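Local coordinates for protein histidinol-phosphatase (Listeria monocytogenes serotype 4b str. H7858, PDB 6NLR) that probably hydrolyses L-histidinol phosphate to L-histidinol and phosphate, a late step of histidine biosynthesis, using a trinuclear metal centre, at residues H123-Q128 with Q156-E161. Numbering follows the deposited sequence. Where two conformers were deposited one is given.
Sequences HFLEGQ and QLAYLE. With MN (manganese (II) ion), chain E.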
# COMPACT_ATOMS: atom_id res chain seq x y z
N HIS A 123 -6.54 -1.79 -3.07
CA HIS A 123 -7.08 -2.55 -1.90
C HIS A 123 -8.45 -3.15 -2.21
O HIS A 123 -8.88 -4.02 -1.43
CB HIS A 123 -7.20 -1.66 -0.65
CG HIS A 123 -5.92 -1.10 -0.14
ND1 HIS A 123 -5.73 0.26 -0.00
CD2 HIS A 123 -4.77 -1.68 0.27
CE1 HIS A 123 -4.51 0.49 0.47
NE2 HIS A 123 -3.91 -0.67 0.62
N PHE A 124 -9.13 -2.71 -3.27
CA PHE A 124 -10.52 -3.11 -3.59
C PHE A 124 -10.61 -3.51 -5.07
O PHE A 124 -10.04 -2.81 -5.93
CB PHE A 124 -11.50 -1.98 -3.30
CG PHE A 124 -11.61 -1.58 -1.85
CD1 PHE A 124 -12.46 -2.26 -1.00
CD2 PHE A 124 -10.89 -0.48 -1.37
CE1 PHE A 124 -12.57 -1.86 0.33
CE2 PHE A 124 -10.99 -0.11 -0.04
CZ PHE A 124 -11.83 -0.80 0.80
N LEU A 125 -11.31 -4.60 -5.34
CA LEU A 125 -11.68 -5.05 -6.70
C LEU A 125 -13.18 -5.25 -6.75
O LEU A 125 -13.80 -5.51 -5.71
CB LEU A 125 -11.04 -6.41 -6.97
CG LEU A 125 -9.58 -6.42 -7.35
CD1 LEU A 125 -9.12 -7.87 -7.50
CD2 LEU A 125 -9.37 -5.62 -8.62
N GLU A 126 -13.73 -5.20 -7.96
CA GLU A 126 -15.11 -5.66 -8.21
C GLU A 126 -15.20 -7.13 -7.77
O GLU A 126 -14.31 -7.92 -8.15
CB GLU A 126 -15.50 -5.49 -9.68
CG GLU A 126 -16.64 -6.40 -10.07
CD GLU A 126 -17.44 -5.97 -11.27
OE1 GLU A 126 -16.95 -5.07 -12.02
OE2 GLU A 126 -18.54 -6.52 -11.45
N GLY A 127 -16.23 -7.47 -7.01
CA GLY A 127 -16.46 -8.84 -6.57
C GLY A 127 -17.92 -9.11 -6.38
O GLY A 127 -18.76 -8.40 -6.97
N GLN A 128 -18.23 -10.11 -5.56
CA GLN A 128 -19.60 -10.61 -5.36
C GLN A 128 -20.37 -9.51 -4.63
O GLN A 128 -20.00 -9.20 -3.47
CB GLN A 128 -19.55 -11.93 -4.60
CG GLN A 128 -20.89 -12.65 -4.54
CD GLN A 128 -21.42 -13.09 -5.88
OE1 GLN A 128 -22.63 -13.05 -6.11
NE2 GLN A 128 -20.55 -13.52 -6.77
N GLN A 156 -5.44 -13.46 -8.82
CA GLN A 156 -4.10 -12.84 -9.03
C GLN A 156 -4.17 -11.98 -10.30
O GLN A 156 -3.70 -10.82 -10.29
CB GLN A 156 -2.99 -13.87 -9.21
CG GLN A 156 -2.57 -14.60 -7.96
CD GLN A 156 -1.61 -15.73 -8.24
OE1 GLN A 156 -1.83 -16.56 -9.12
NE2 GLN A 156 -0.53 -15.78 -7.48
N LEU A 157 -4.72 -12.55 -11.37
CA LEU A 157 -4.69 -11.87 -12.69
C LEU A 157 -5.63 -10.66 -12.66
O LEU A 157 -5.27 -9.61 -13.24
CB LEU A 157 -5.04 -12.88 -13.78
CG LEU A 157 -3.97 -13.94 -14.01
CD1 LEU A 157 -4.49 -15.09 -14.83
CD2 LEU A 157 -2.78 -13.30 -14.67
N ALA A 158 -6.79 -10.76 -11.99
CA ALA A 158 -7.70 -9.60 -11.85
C ALA A 158 -7.02 -8.50 -11.02
O ALA A 158 -7.10 -7.30 -11.37
CB ALA A 158 -8.98 -10.04 -11.24
N TYR A 159 -6.33 -8.89 -9.97
CA TYR A 159 -5.57 -7.96 -9.08
C TYR A 159 -4.50 -7.23 -9.91
O TYR A 159 -4.43 -5.96 -9.85
CB TYR A 159 -4.98 -8.73 -7.90
CG TYR A 159 -3.95 -7.94 -7.16
CD1 TYR A 159 -4.33 -6.96 -6.24
CD2 TYR A 159 -2.59 -8.13 -7.40
CE1 TYR A 159 -3.38 -6.20 -5.58
CE2 TYR A 159 -1.64 -7.41 -6.72
CZ TYR A 159 -2.02 -6.42 -5.82
OH TYR A 159 -1.06 -5.70 -5.17
N LEU A 160 -3.70 -7.98 -10.66
CA LEU A 160 -2.59 -7.38 -11.44
C LEU A 160 -3.16 -6.47 -12.54
O LEU A 160 -2.49 -5.47 -12.86
CB LEU A 160 -1.68 -8.47 -11.99
CG LEU A 160 -0.90 -9.23 -10.93
CD1 LEU A 160 -0.09 -10.35 -11.55
CD2 LEU A 160 0.01 -8.31 -10.16
N GLU A 161 -4.33 -6.78 -13.11
CA GLU A 161 -4.97 -5.88 -14.10
C GLU A 161 -5.27 -4.54 -13.40
O GLU A 161 -5.03 -3.48 -14.01
CB GLU A 161 -6.23 -6.50 -14.71
CG GLU A 161 -6.97 -5.54 -15.65
CD GLU A 161 -6.14 -5.00 -16.82
OE1 GLU A 161 -5.24 -5.75 -17.32
OE2 GLU A 161 -6.36 -3.83 -17.22
MN MN E . -2.13 -0.79 1.71
O HOH W 1 -2.53 -3.01 2.27
O HOH W 2 -0.75 -0.66 2.85
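CG of L125 stands anti to the carbonyl carbon (chi1 -79°) and chi2 is extended at 177°, sending both methyl groups from strand 117-127 onto helix 152-168; CG of Y159 lies anti to the backbone N (chi1 166°), which leaves CB beside L125 and carries the ring past it towards L184. This is strand-against-helix packing in the PHP domain, a member of the TIM-barrel clan. L125 alone carries the strand's share. Its CD1 rests on the helix backbone, 3.9 Å from Y159 N and equally far from Y159 CA. L125 CD1 also lies 4.3 Å from A158 CB, and L125 CD1 is 4.2 Å from Y159 CB. The other branch, L125 CD2, lies 3.9 Å from A158 O. The contact is thus purely van der Waals, one leucine fork laid over the A158-Y159 peptide, and it buries a modest 112 Å². I145 of helix 138-149 also touches L125, and Y149 of that helix touches A158. The side chain of Y159 also touches I134 and C185, and its buried OH is hydrogen-bonded to the backbone N of L184. Two residues before L125, H123 turns away from the helix into the metal site. Its ND1 is hydrogen-bonded to D95, a second-shell link that helps to fix the rotation of the imidazole. E93, H181 and a water share the manganese ion with H123, whose NE2 binds it at 2.1 Å.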